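Local coordinates for hypothetical protein (Staphylococcus aureus subsp. aureus, PDB 1QYI) that is of unknown function but has a haloacid dehalogenase (HAD)-like fold with a helical cap, so it is probably a hydrolase such as a phosphatase, at residues V21-V26 and D54-I59; S76-L81 and V180-Y185; G235-R240 and F288-A293; L282-P287 and L325-S330. One frame throughout, in Å; residues are numbered along the deposited sequence.

Interaction 1: residues V21-V26 and D54-I59; sequences VSALTV and DIRNRI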
loop_
_atom_site.group_PDB
_atom_site.type_symbol
_atom_site.label_atom_id
_atom_site.label_comp_id
_atom_site.label_asym_id
_atom_site.label_seq_id
_atom_site.Cartn_x
_atom_site.Cartn_y
_atom_site.Cartn_z
ATOM N N VAL A 21 -3.584 2.020 -8.898
ATOM C CA VAL A 21 -4.478 0.873 -8.916
ATOM C C VAL A 21 -5.727 1.214 -8.107
ATOM O O VAL A 21 -6.842 0.911 -8.530
ATOM C CB VAL A 21 -3.812 -0.392 -8.357
ATOM C CG1 VAL A 21 -4.803 -1.542 -8.362
ATOM C CG2 VAL A 21 -2.600 -0.744 -9.214
ATOM N N SER A 22 -5.552 1.865 -6.961
ATOM C CA SER A 22 -6.699 2.241 -6.156
ATOM C C SER A 22 -7.691 3.051 -7.014
ATOM O O SER A 22 -8.907 2.800 -6.977
ATOM C CB SER A 22 -6.251 3.049 -4.939
ATOM O OG SER A 22 -7.378 3.537 -4.210
ATOM N N ALA A 23 -7.175 4.003 -7.797
ATOM C CA ALA A 23 -8.019 4.823 -8.677
ATOM C C ALA A 23 -8.689 3.970 -9.757
ATOM O O ALA A 23 -9.892 4.080 -9.982
ATOM C CB ALA A 23 -7.188 5.930 -9.333
ATOM N N LEU A 24 -7.902 3.133 -10.428
ATOM C CA LEU A 24 -8.430 2.251 -11.469
ATOM C C LEU A 24 -9.505 1.329 -10.923
ATOM O O LEU A 24 -10.433 0.949 -11.631
ATOM C CB LEU A 24 -7.324 1.385 -12.071
ATOM C CG LEU A 24 -6.383 2.011 -13.090
ATOM C CD1 LEU A 24 -5.636 0.890 -13.810
ATOM C CD2 LEU A 24 -7.192 2.826 -14.094
ATOM N N THR A 25 -9.379 0.956 -9.658
ATOM C CA THR A 25 -10.365 0.070 -9.066
ATOM C C THR A 25 -11.722 0.749 -9.034
ATOM O O THR A 25 -12.694 0.236 -9.592
ATOM C CB THR A 25 -9.950 -0.346 -7.667
ATOM O OG1 THR A 25 -8.780 -1.165 -7.767
ATOM C CG2 THR A 25 -11.053 -1.138 -6.996
ATOM N N VAL A 26 -11.777 1.911 -8.396
ATOM C CA VAL A 26 -13.010 2.676 -8.301
ATOM C C VAL A 26 -13.597 2.892 -9.697
ATOM O O VAL A 26 -14.791 2.683 -9.930
ATOM C CB VAL A 26 -12.730 4.039 -7.636
ATOM C CG1 VAL A 26 -14.029 4.782 -7.376
ATOM C CG2 VAL A 26 -11.969 3.828 -6.342
ATOM N N ASP A 54 -4.801 10.161 -15.773
ATOM C CA ASP A 54 -5.989 10.976 -15.928
ATOM C C ASP A 54 -7.084 10.442 -15.013
ATOM O O ASP A 54 -7.750 11.191 -14.301
ATOM C CB ASP A 54 -6.471 10.934 -17.372
ATOM C CG ASP A 54 -7.749 11.709 -17.562
ATOM O OD1 ASP A 54 -7.716 12.952 -17.403
ATOM O OD2 ASP A 54 -8.787 11.070 -17.835
ATOM N N ILE A 55 -7.266 9.130 -15.048
ATOM C CA ILE A 55 -8.279 8.470 -14.235
ATOM C C ILE A 55 -8.092 8.833 -12.760
ATOM O O ILE A 55 -9.025 9.300 -12.101
ATOM C CB ILE A 55 -8.198 6.939 -14.472
ATOM C CG1 ILE A 55 -8.634 6.659 -15.919
ATOM C CG2 ILE A 55 -9.038 6.182 -13.446
ATOM C CD1 ILE A 55 -8.197 5.328 -16.500
ATOM N N ARG A 56 -6.872 8.631 -12.270
ATOM C CA ARG A 56 -6.504 8.935 -10.893
ATOM C C ARG A 56 -6.823 10.388 -10.562
ATOM O O ARG A 56 -7.333 10.715 -9.484
ATOM C CB ARG A 56 -5.010 8.703 -10.695
ATOM C CG ARG A 56 -4.512 9.126 -9.330
ATOM C CD ARG A 56 -3.037 8.828 -9.152
ATOM N NE ARG A 56 -2.541 9.490 -7.962
ATOM C CZ ARG A 56 -1.381 9.225 -7.381
ATOM N NH1 ARG A 56 -0.581 8.294 -7.887
ATOM N NH2 ARG A 56 -1.028 9.890 -6.285
ATOM N N ASN A 57 -6.491 11.259 -11.500
ATOM C CA ASN A 57 -6.736 12.669 -11.329
ATOM C C ASN A 57 -8.225 12.942 -11.178
ATOM O O ASN A 57 -8.633 13.698 -10.298
ATOM C CB ASN A 57 -6.187 13.441 -12.517
ATOM C CG ASN A 57 -6.502 14.904 -12.432
ATOM O OD1 ASN A 57 -6.198 15.551 -11.431
ATOM N ND2 ASN A 57 -7.117 15.445 -13.477
ATOM N N ARG A 58 -9.042 12.328 -12.027
ATOM C CA ARG A 58 -10.486 12.532 -11.954
ATOM C C ARG A 58 -11.087 11.974 -10.668
ATOM O O ARG A 58 -11.822 12.669 -9.966
ATOM C CB ARG A 58 -11.192 11.874 -13.140
ATOM C CG ARG A 58 -10.965 12.518 -14.488
ATOM C CD ARG A 58 -11.911 11.880 -15.487
ATOM N NE ARG A 58 -13.305 12.153 -15.121
ATOM C CZ ARG A 58 -14.351 11.444 -15.537
ATOM N NH1 ARG A 58 -14.175 10.400 -16.341
ATOM N NH2 ARG A 58 -15.573 11.781 -15.151
ATOM N N ILE A 59 -10.781 10.713 -10.373
ATOM C CA ILE A 59 -11.306 10.044 -9.184
ATOM C C ILE A 59 -10.938 10.770 -7.887
ATOM O O ILE A 59 -11.819 11.122 -7.107
ATOM C CB ILE A 59 -10.813 8.565 -9.102
ATOM C CG1 ILE A 59 -11.219 7.798 -10.362
ATOM C CG2 ILE A 59 -11.417 7.873 -7.879
ATOM C CD1 ILE A 59 -12.724 7.781 -10.619
#

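Interaction 2: residues S76-L81 and V180-Y185; sequences SNWDML and VYQEWY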
loop_
_atom_site.group_PDB
_atom_site.type_symbol
_atom_site.label_atom_id
_atom_site.label_comp_id
_atom_site.label_asym_id
_atom_site.label_seq_id
_atom_site.Cartn_x
_atom_site.Cartn_y
_atom_site.Cartn_z
ATOM N N SER A 76 -4.759 2.650 4.284
ATOM C CA SER A 76 -4.867 1.386 3.564
ATOM C C SER A 76 -5.534 1.683 2.228
ATOM O O SER A 76 -6.582 2.319 2.203
ATOM C CB SER A 76 -5.719 0.385 4.344
ATOM O OG SER A 76 -5.863 -0.828 3.604
ATOM N N ASN A 77 -4.938 1.234 1.125
ATOM C CA ASN A 77 -5.518 1.497 -0.192
ATOM C C ASN A 77 -6.870 0.819 -0.355
ATOM O O ASN A 77 -7.772 1.390 -0.963
ATOM C CB ASN A 77 -4.577 1.037 -1.311
ATOM C CG ASN A 77 -3.279 1.816 -1.338
ATOM O OD1 ASN A 77 -2.382 1.585 -0.527
ATOM N ND2 ASN A 77 -3.175 2.752 -2.272
ATOM N N TRP A 78 -7.004 -0.395 0.178
ATOM C CA TRP A 78 -8.265 -1.121 0.091
ATOM C C TRP A 78 -9.366 -0.259 0.710
ATOM O O TRP A 78 -10.394 0.006 0.078
ATOM C CB TRP A 78 -8.182 -2.467 0.830
ATOM C CG TRP A 78 -7.172 -3.443 0.259
ATOM C CD1 TRP A 78 -6.753 -3.529 -1.050
ATOM C CD2 TRP A 78 -6.515 -4.516 0.955
ATOM N NE1 TRP A 78 -5.889 -4.582 -1.202
ATOM C CE2 TRP A 78 -5.722 -5.208 0.009
ATOM C CE3 TRP A 78 -6.518 -4.963 2.287
ATOM C CZ2 TRP A 78 -4.939 -6.331 0.348
ATOM C CZ3 TRP A 78 -5.739 -6.081 2.629
ATOM C CH2 TRP A 78 -4.961 -6.751 1.659
ATOM N N ASP A 79 -9.141 0.200 1.939
ATOM C CA ASP A 79 -10.135 1.028 2.609
ATOM C C ASP A 79 -10.437 2.313 1.834
ATOM O O ASP A 79 -11.604 2.679 1.661
ATOM C CB ASP A 79 -9.681 1.377 4.029
ATOM C CG ASP A 79 -9.583 0.156 4.932
ATOM O OD1 ASP A 79 -10.569 -0.607 5.027
ATOM O OD2 ASP A 79 -8.514 -0.040 5.553
HETATM N N MSE A 80 -9.390 2.986 1.362
HETATM C CA MSE A 80 -9.563 4.229 0.619
HETATM C C MSE A 80 -10.438 4.093 -0.632
HETATM O O MSE A 80 -11.400 4.841 -0.807
HETATM C CB MSE A 80 -8.205 4.808 0.220
HETATM C CG MSE A 80 -7.308 5.147 1.387
HETATM SE SE MSE A 80 -5.764 6.156 0.837
HETATM C CE MSE A 80 -5.258 5.104 -0.728
ATOM N N LEU A 81 -10.095 3.148 -1.501
ATOM C CA LEU A 81 -10.855 2.940 -2.719
ATOM C C LEU A 81 -12.284 2.516 -2.384
ATOM O O LEU A 81 -13.219 2.840 -3.111
ATOM C CB LEU A 81 -10.171 1.889 -3.593
ATOM C CG LEU A 81 -10.076 0.454 -3.076
ATOM C CD1 LEU A 81 -11.383 -0.287 -3.351
ATOM C CD2 LEU A 81 -8.926 -0.262 -3.793
ATOM N N VAL A 180 -10.871 -6.767 -6.767
ATOM C CA VAL A 180 -10.655 -6.077 -8.030
ATOM C C VAL A 180 -9.304 -5.390 -8.008
ATOM O O VAL A 180 -8.599 -5.355 -9.016
ATOM C CB VAL A 180 -11.734 -5.004 -8.288
ATOM C CG1 VAL A 180 -11.511 -4.372 -9.647
ATOM C CG2 VAL A 180 -13.122 -5.620 -8.203
ATOM N N TYR A 181 -8.947 -4.840 -6.857
ATOM C CA TYR A 181 -7.669 -4.148 -6.728
ATOM C C TYR A 181 -6.488 -5.126 -6.814
ATOM O O TYR A 181 -5.481 -4.870 -7.497
ATOM C CB TYR A 181 -7.631 -3.383 -5.403
ATOM C CG TYR A 181 -6.286 -2.789 -5.064
ATOM C CD1 TYR A 181 -5.263 -3.586 -4.538
ATOM C CD2 TYR A 181 -6.036 -1.424 -5.239
ATOM C CE1 TYR A 181 -4.038 -3.046 -4.191
ATOM C CE2 TYR A 181 -4.811 -0.875 -4.895
ATOM C CZ TYR A 181 -3.819 -1.693 -4.372
ATOM O OH TYR A 181 -2.602 -1.165 -4.025
ATOM N N GLN A 182 -6.636 -6.254 -6.123
ATOM C CA GLN A 182 -5.596 -7.268 -6.089
ATOM C C GLN A 182 -5.309 -7.844 -7.473
ATOM O O GLN A 182 -4.151 -8.100 -7.816
ATOM C CB GLN A 182 -5.975 -8.375 -5.090
ATOM C CG GLN A 182 -5.933 -7.911 -3.633
ATOM C CD GLN A 182 -4.524 -7.579 -3.155
ATOM O OE1 GLN A 182 -3.771 -8.472 -2.770
ATOM N NE2 GLN A 182 -4.156 -6.296 -3.197
ATOM N N GLU A 183 -6.348 -8.040 -8.279
ATOM C CA GLU A 183 -6.128 -8.573 -9.615
ATOM C C GLU A 183 -5.437 -7.500 -10.447
ATOM O O GLU A 183 -4.530 -7.783 -11.230
ATOM C CB GLU A 183 -7.441 -8.997 -10.273
ATOM C CG GLU A 183 -7.307 -10.343 -10.936
ATOM C CD GLU A 183 -8.529 -10.762 -11.724
ATOM O OE1 GLU A 183 -9.630 -10.821 -11.136
ATOM O OE2 GLU A 183 -8.380 -11.042 -12.932
ATOM N N TRP A 184 -5.876 -6.262 -10.263
ATOM C CA TRP A 184 -5.286 -5.127 -10.950
ATOM C C TRP A 184 -3.786 -5.093 -10.639
ATOM O O TRP A 184 -2.954 -4.990 -11.537
ATOM C CB TRP A 184 -5.937 -3.839 -10.451
ATOM C CG TRP A 184 -7.012 -3.269 -11.352
ATOM C CD1 TRP A 184 -8.196 -2.708 -10.970
ATOM C CD2 TRP A 184 -6.932 -3.117 -12.776
ATOM N NE1 TRP A 184 -8.853 -2.203 -12.073
ATOM C CE2 TRP A 184 -8.097 -2.430 -13.186
ATOM C CE3 TRP A 184 -5.978 -3.472 -13.738
ATOM C CZ2 TRP A 184 -8.344 -2.112 -14.517
ATOM C CZ3 TRP A 184 -6.221 -3.156 -15.061
ATOM C CH2 TRP A 184 -7.399 -2.470 -15.437
ATOM N N TYR A 185 -3.455 -5.205 -9.357
ATOM C CA TYR A 185 -2.072 -5.158 -8.916
ATOM C C TYR A 185 -1.241 -6.410 -9.195
ATOM O O TYR A 185 -0.267 -6.350 -9.949
ATOM C CB TYR A 185 -2.025 -4.830 -7.423
ATOM C CG TYR A 185 -0.715 -4.234 -6.938
ATOM C CD1 TYR A 185 0.410 -5.031 -6.726
ATOM C CD2 TYR A 185 -0.612 -2.868 -6.678
ATOM C CE1 TYR A 185 1.606 -4.476 -6.257
ATOM C CE2 TYR A 185 0.568 -2.306 -6.216
ATOM C CZ TYR A 185 1.670 -3.111 -6.003
ATOM O OH TYR A 185 2.820 -2.548 -5.512
#

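Interaction 3: residues G235-R240 and F288-A293; sequences GIATGR and FSYIAA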
loop_
_atom_site.group_PDB
_atom_site.type_symbol
_atom_site.label_atom_id
_atom_site.label_comp_id
_atom_site.label_asym_id
_atom_site.label_seq_id
_atom_site.Cartn_x
_atom_site.Cartn_y
_atom_site.Cartn_z
ATOM N N GLY A 235 20.626 -6.687 3.029
ATOM C CA GLY A 235 19.405 -7.211 3.622
ATOM C C GLY A 235 18.175 -6.351 3.355
ATOM O O GLY A 235 18.303 -5.153 3.091
ATOM N N ILE A 236 16.985 -6.954 3.416
ATOM C CA ILE A 236 15.726 -6.230 3.181
ATOM C C ILE A 236 14.646 -6.424 4.263
ATOM O O ILE A 236 14.334 -7.553 4.638
ATOM C CB ILE A 236 15.074 -6.632 1.820
ATOM C CG1 ILE A 236 15.960 -6.200 0.657
ATOM C CG2 ILE A 236 13.730 -5.926 1.648
ATOM C CD1 ILE A 236 16.113 -4.702 0.546
ATOM N N ALA A 237 14.087 -5.313 4.740
ATOM C CA ALA A 237 12.996 -5.305 5.724
ATOM C C ALA A 237 11.939 -4.324 5.203
ATOM O O ALA A 237 12.176 -3.114 5.168
ATOM C CB ALA A 237 13.498 -4.852 7.104
ATOM N N THR A 238 10.781 -4.834 4.787
ATOM C CA THR A 238 9.718 -3.965 4.271
ATOM C C THR A 238 8.345 -4.306 4.845
ATOM O O THR A 238 8.159 -5.358 5.459
ATOM C CB THR A 238 9.615 -4.049 2.728
ATOM O OG1 THR A 238 8.570 -3.182 2.272
ATOM C CG2 THR A 238 9.316 -5.474 2.287
ATOM N N GLY A 239 7.391 -3.400 4.638
ATOM C CA GLY A 239 6.033 -3.611 5.109
ATOM C C GLY A 239 5.218 -4.321 4.044
ATOM O O GLY A 239 4.066 -4.691 4.265
ATOM N N ARG A 240 5.825 -4.497 2.874
ATOM C CA ARG A 240 5.190 -5.175 1.753
ATOM C C ARG A 240 5.171 -6.687 1.978
ATOM O O ARG A 240 6.086 -7.239 2.596
ATOM C CB ARG A 240 5.970 -4.911 0.462
ATOM C CG ARG A 240 6.017 -3.470 -0.005
ATOM C CD ARG A 240 6.719 -3.399 -1.351
ATOM N NE ARG A 240 6.467 -2.143 -2.046
ATOM C CZ ARG A 240 6.240 -2.051 -3.352
ATOM N NH1 ARG A 240 6.232 -3.139 -4.117
ATOM N NH2 ARG A 240 6.019 -0.862 -3.891
ATOM N N PHE A 288 11.673 -6.380 14.791
ATOM C CA PHE A 288 11.625 -7.793 14.432
ATOM C C PHE A 288 12.059 -8.131 13.017
ATOM O O PHE A 288 12.905 -9.007 12.815
ATOM C CB PHE A 288 10.225 -8.361 14.620
ATOM C CG PHE A 288 10.052 -9.707 13.992
ATOM C CD1 PHE A 288 10.663 -10.825 14.549
ATOM C CD2 PHE A 288 9.320 -9.859 12.819
ATOM C CE1 PHE A 288 10.548 -12.082 13.955
ATOM C CE2 PHE A 288 9.201 -11.113 12.215
ATOM C CZ PHE A 288 9.821 -12.228 12.787
ATOM N N SER A 289 11.454 -7.464 12.039
ATOM C CA SER A 289 11.775 -7.725 10.639
ATOM C C SER A 289 13.216 -7.357 10.319
ATOM O O SER A 289 13.873 -8.042 9.541
ATOM C CB SER A 289 10.824 -6.962 9.718
ATOM O OG SER A 289 10.947 -5.561 9.920
ATOM N N TYR A 290 13.719 -6.289 10.930
ATOM C CA TYR A 290 15.093 -5.904 10.684
ATOM C C TYR A 290 16.016 -6.942 11.301
ATOM O O TYR A 290 17.076 -7.247 10.755
ATOM C CB TYR A 290 15.386 -4.511 11.253
ATOM C CG TYR A 290 15.240 -3.409 10.225
ATOM C CD1 TYR A 290 15.964 -3.449 9.032
ATOM C CD2 TYR A 290 14.333 -2.360 10.415
ATOM C CE1 TYR A 290 15.788 -2.481 8.046
ATOM C CE2 TYR A 290 14.145 -1.382 9.435
ATOM C CZ TYR A 290 14.877 -1.448 8.246
ATOM O OH TYR A 290 14.690 -0.499 7.259
ATOM N N ILE A 291 15.597 -7.501 12.431
ATOM C CA ILE A 291 16.383 -8.516 13.129
ATOM C C ILE A 291 16.400 -9.830 12.341
ATOM O O ILE A 291 17.389 -10.571 12.352
ATOM C CB ILE A 291 15.815 -8.761 14.551
ATOM C CG1 ILE A 291 15.952 -7.475 15.371
ATOM C CG2 ILE A 291 16.542 -9.921 15.224
ATOM C CD1 ILE A 291 15.432 -7.564 16.808
ATOM N N ALA A 292 15.295 -10.103 11.655
ATOM C CA ALA A 292 15.163 -11.304 10.849
ATOM C C ALA A 292 16.006 -11.171 9.584
ATOM O O ALA A 292 16.573 -12.147 9.094
ATOM C CB ALA A 292 13.710 -11.520 10.485
ATOM N N ALA A 293 16.081 -9.952 9.064
ATOM C CA ALA A 293 16.841 -9.665 7.859
ATOM C C ALA A 293 18.337 -9.645 8.144
ATOM O O ALA A 293 19.163 -9.732 7.227
ATOM C CB ALA A 293 16.411 -8.334 7.288
#

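Interaction 4: residues L282-P287 and L325-S330; sequences LGKPNP and LADLLS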
loop_
_atom_site.group_PDB
_atom_site.type_symbol
_atom_site.label_atom_id
_atom_site.label_comp_id
_atom_site.label_asym_id
_atom_site.label_seq_id
_atom_site.Cartn_x
_atom_site.Cartn_y
_atom_site.Cartn_z
ATOM N N LEU A 282 4.046 -7.063 15.701
ATOM C CA LEU A 282 5.445 -7.128 15.319
ATOM C C LEU A 282 5.648 -6.286 14.068
ATOM O O LEU A 282 6.531 -6.562 13.259
ATOM C CB LEU A 282 5.860 -8.585 15.063
ATOM C CG LEU A 282 6.478 -9.377 16.230
ATOM C CD1 LEU A 282 5.748 -9.097 17.523
ATOM C CD2 LEU A 282 6.454 -10.856 15.902
ATOM N N GLY A 283 4.819 -5.252 13.932
ATOM C CA GLY A 283 4.883 -4.351 12.788
ATOM C C GLY A 283 6.189 -3.577 12.676
ATOM O O GLY A 283 7.031 -3.650 13.570
ATOM N N LYS A 284 6.347 -2.816 11.592
ATOM C CA LYS A 284 7.579 -2.067 11.336
ATOM C C LYS A 284 8.180 -1.249 12.480
ATOM O O LYS A 284 9.406 -1.047 12.509
ATOM C CB LYS A 284 7.430 -1.150 10.114
ATOM C CG LYS A 284 8.705 -1.073 9.250
ATOM C CD LYS A 284 8.835 -2.309 8.351
ATOM C CE LYS A 284 10.268 -2.611 7.926
ATOM N NZ LYS A 284 10.899 -1.585 7.073
ATOM N N PRO A 285 7.353 -0.729 13.410
ATOM C CA PRO A 285 8.019 0.031 14.475
ATOM C C PRO A 285 8.899 -0.953 15.254
ATOM O O PRO A 285 10.000 -0.618 15.689
ATOM C CB PRO A 285 6.855 0.565 15.304
ATOM C CG PRO A 285 5.737 0.658 14.317
ATOM C CD PRO A 285 5.887 -0.599 13.496
ATOM N N ASN A 286 8.400 -2.179 15.412
ATOM C CA ASN A 286 9.125 -3.231 16.116
ATOM C C ASN A 286 10.252 -3.722 15.196
ATOM O O ASN A 286 10.012 -4.103 14.054
ATOM C CB ASN A 286 8.174 -4.390 16.469
ATOM C CG ASN A 286 8.857 -5.490 17.286
ATOM O OD1 ASN A 286 9.826 -6.101 16.832
ATOM N ND2 ASN A 286 8.347 -5.749 18.488
ATOM N N PRO A 287 11.498 -3.728 15.696
ATOM C CA PRO A 287 12.689 -4.158 14.953
ATOM C C PRO A 287 12.738 -5.630 14.525
ATOM O O PRO A 287 13.726 -6.067 13.941
ATOM C CB PRO A 287 13.828 -3.802 15.904
ATOM C CG PRO A 287 13.211 -4.040 17.243
ATOM C CD PRO A 287 11.842 -3.422 17.095
ATOM N N LEU A 325 10.304 7.129 9.744
ATOM C CA LEU A 325 10.747 7.342 11.095
ATOM C C LEU A 325 10.663 6.017 11.858
ATOM O O LEU A 325 11.483 5.750 12.731
ATOM C CB LEU A 325 9.853 8.391 11.744
ATOM C CG LEU A 325 10.090 8.572 13.241
ATOM C CD1 LEU A 325 11.537 9.013 13.466
ATOM C CD2 LEU A 325 9.116 9.593 13.799
ATOM N N ALA A 326 9.676 5.188 11.528
ATOM C CA ALA A 326 9.526 3.902 12.202
ATOM C C ALA A 326 10.786 3.045 12.043
ATOM O O ALA A 326 11.059 2.188 12.878
ATOM C CB ALA A 326 8.312 3.155 11.660
ATOM N N ASP A 327 11.549 3.271 10.976
ATOM C CA ASP A 327 12.778 2.514 10.751
ATOM C C ASP A 327 13.923 3.118 11.548
ATOM O O ASP A 327 14.875 2.427 11.930
ATOM C CB ASP A 327 13.143 2.493 9.264
ATOM C CG ASP A 327 12.272 1.541 8.476
ATOM O OD1 ASP A 327 12.008 0.442 8.990
ATOM O OD2 ASP A 327 11.853 1.870 7.347
ATOM N N LEU A 328 13.827 4.419 11.792
ATOM C CA LEU A 328 14.842 5.133 12.552
ATOM C C LEU A 328 14.853 4.629 14.001
ATOM O O LEU A 328 15.914 4.349 14.556
ATOM C CB LEU A 328 14.561 6.640 12.485
ATOM C CG LEU A 328 15.462 7.559 13.310
ATOM C CD1 LEU A 328 15.649 8.894 12.604
ATOM C CD2 LEU A 328 14.828 7.743 14.679
ATOM N N LEU A 329 13.669 4.508 14.597
ATOM C CA LEU A 329 13.528 4.024 15.967
ATOM C C LEU A 329 13.949 2.554 16.068
ATOM O O LEU A 329 14.492 2.130 17.090
ATOM C CB LEU A 329 12.079 4.213 16.436
ATOM C CG LEU A 329 11.648 5.499 17.177
ATOM C CD1 LEU A 329 12.363 6.731 16.656
ATOM C CD2 LEU A 329 10.140 5.650 17.033
ATOM N N SER A 330 13.708 1.776 15.012
ATOM C CA SER A 330 14.106 0.365 15.000
ATOM C C SER A 330 15.629 0.257 15.006
ATOM O O SER A 330 16.182 -0.706 15.526
ATOM C CB SER A 330 13.569 -0.355 13.755
ATOM O OG SER A 330 12.165 -0.553 13.809
#

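Interaction 1: residues V21-V26 and D54-I59
Within the all-helical cap of this HAD-like protein, inserted between the first two strands of the core in chain order, Ala23 of helix 16-31 meets Arg56 of helix 49-60. The two short helical segments cross at 73°, with axes 8.6 Å apart at closest approach, and the contact is purely van der Waals, with no hydrogen bond between them. The small Ala23 sits at the crossing: its CB lies 3.5 Å from Arg56 CA and also touches the root of the arginine side chain, at CB. The extended Arg56 chain leads its guanidinium away from the interface to salt bridges with Glu16 and Asp20 near the start of helix 16-31 and with Asp63.

Leucine and isoleucine fill one side of this close point, valine and isoleucine the other. Ile59 projects toward helix 16-31 and lays CG1 4.0 Å from the carbonyl oxygen Ala23 O. Ile59 CG2, anti to the backbone N, reaches Val26 CB at 4.1 Å, the two side chains sliding past each other in opposite directions. Tyr27 adds to the cover over Ile55 and Ile59, while Leu47 from a loop backs both Leu24 and Ile55. Leu24 leaves its backbone pointing away from helix 49-60, yet its end turns back and crosses Ile55 at about a right angle, bringing Leu24 CD2 to 3.6 Å from Ile55 CD1.

Interaction 2: residues S76-L81 and V180-Y185
Trp78 and Tyr181 turn their rings into the same gap through different first torsions: Trp78 CG is anti to its carbonyl carbon (chi1 -63°), whereas Tyr181 CG is anti to its backbone N (chi1 172°). The result is an offset edge-to-face pair, with the edge of the indole directed at the face of the phenol. The centroids of the Trp78 five-membered ring and the Tyr181 ring are 5.1 Å apart and the planes stand at 88°. The pyrrole side does the touching, Trp78 NE1 coming 3.5 Å from Tyr181 CD1 and Trp78 CD1 3.8 Å from the same carbon.

Leu81, one helical turn after Asn77, approaches the other ortho carbon of the phenol: Leu81 CD2 packs 3.4 Å from Tyr181 CD2 and also reaches Tyr181 CB at 3.7 Å. At the far end of the ring, Tyr181 OH rests 4.0 Å from Asn77 CB. One tyrosine thus spans three residues of helix 77-93. The bent side chain of Gln182 comes up beside the indole.

These side chains bridge two helices that stay well apart, with axes 11.3 Å from each other, so it is the large aromatics and not the backbones that close the distance. Helix 16-31 lies alongside, its Phe19 on Asn77, its Ser22 on Leu81 and its Val21 on Tyr181. Such aromatic and aliphatic packing between helices distant in sequence builds the helical cap domain inserted after the first core strand, as in C1-capped HAD proteins.

Interaction 3: residues G235-R240 and F288-A293
At the C-terminal end of strand 233-237, where the sheet opens into the probable active-site cleft, Ala237 lays its methyl over one face of the Tyr290 ring. This is a CH-pi contact: Ala237 CB is 3.6 Å from the Tyr290 ring centroid, 21° off the ring normal and offset toward the rim, with Tyr290 CE1 and CD1 nearest. From the preceding helical position, Ser289 points its CB bond toward the strand and brings OG to 3.9 Å from Ala237 CB, so the methyl is met by both residues.

One turn further along the helix, Ala293 CB packs 3.5 Å from the carbonyl oxygen Ile236 O, and beyond it Gly235 CA faces the carbonyl oxygen Ala293 O at 4.4 Å. The strand and helix run nearly antiparallel, at 160°, with axes 7.3 Å apart. This is the layer of helix over parallel sheet of the Rossmann-like HAD core, in which Gly235 and Ala237 are backbone-bonded to strand 3-6 and Ile236 to strand 263-264 and its approach.

Thr238, just past the strand, probably corresponds to the threonine or serine of HAD motif II, which in relatives commonly contacts a phosphate. Here its side chain faces away from the helix and forms an ST turn, Thr238 OG1 accepting from Arg240 N at 3.1 Å with an N-H...O angle of 170°. Arg240 in turn reaches Asp9 through a salt bridge.

Interaction 4: residues L282-P287 and L325-S330
Lys284 and Asp327 form a salt bridge, Lys284 NZ lying 3.0 Å from Asp327 OD1, although the exact place of that oxygen is less sure. The lysine chain is bent at chi2 and again at chi4; the last bend (chi4 -65°) puts NZ where it can also donate to Ala237 O, at the end of a neighbouring strand.

Beside this pair, Ser330 reaches out of its helix to the backbone of the loop. With OG anti to its own carbonyl carbon (chi1 -72°), the hydroxyl stands 2.9 Å from Pro285 O and 3.1 Å from Ala326 O of its own helical turn. Its single proton has both oxygens within reach, and which one takes it is not settled. Lys284 O is near too, 3.1 Å from Ser330 OG. Pro287 CB is 4.1 Å from Ser330 CB, while the Pro285 ring meets Ala326 more loosely, Pro285 CG to Ala326 CB 4.5 Å.

A type I turn from Gly283 to Asn286 shapes the loop and carries these groups. Asn286 OD1 accepts from Phe288 N, capping the beginning of helix 288-295. Asp327 OD2, the second carboxylate oxygen, has a weak hydrogen bond with Ser324 and lies close to Asp7 OD2, a like-charged neighbour. By sequence, Lys284 and Asp327 match motifs III and IV of HAD enzymes, and Asp7 motif I, consistent with an active site here. The contact joins the loop entering helix 288-295 to helix 325-334, which follows strand 318-322; Tyr290 packs against Lys284, Asp327 and Ser330, and helix 351-356 packs on Leu325 and Leu328.

The four contacts fall into two pairs, one in each domain. Interactions 1 and 2, centres about 11 Å apart, lie in the helical cap and touch where helix 16-31 packs on helices 77-93 and 172-195. Interactions 3 and 4, about 10 Å apart, belong to the core around the six-stranded parallel sheet; their segments alternate along the chain and touch one another directly. The cap contacts come first in the chain, between strands 3-6 and 233-237. About 24 Å separates the centres of interactions 2 and 3, yet Tyr185 OH of the cap touches Arg240 NH1 of the core, consistent with the cap lying beside the probable active-site cleft.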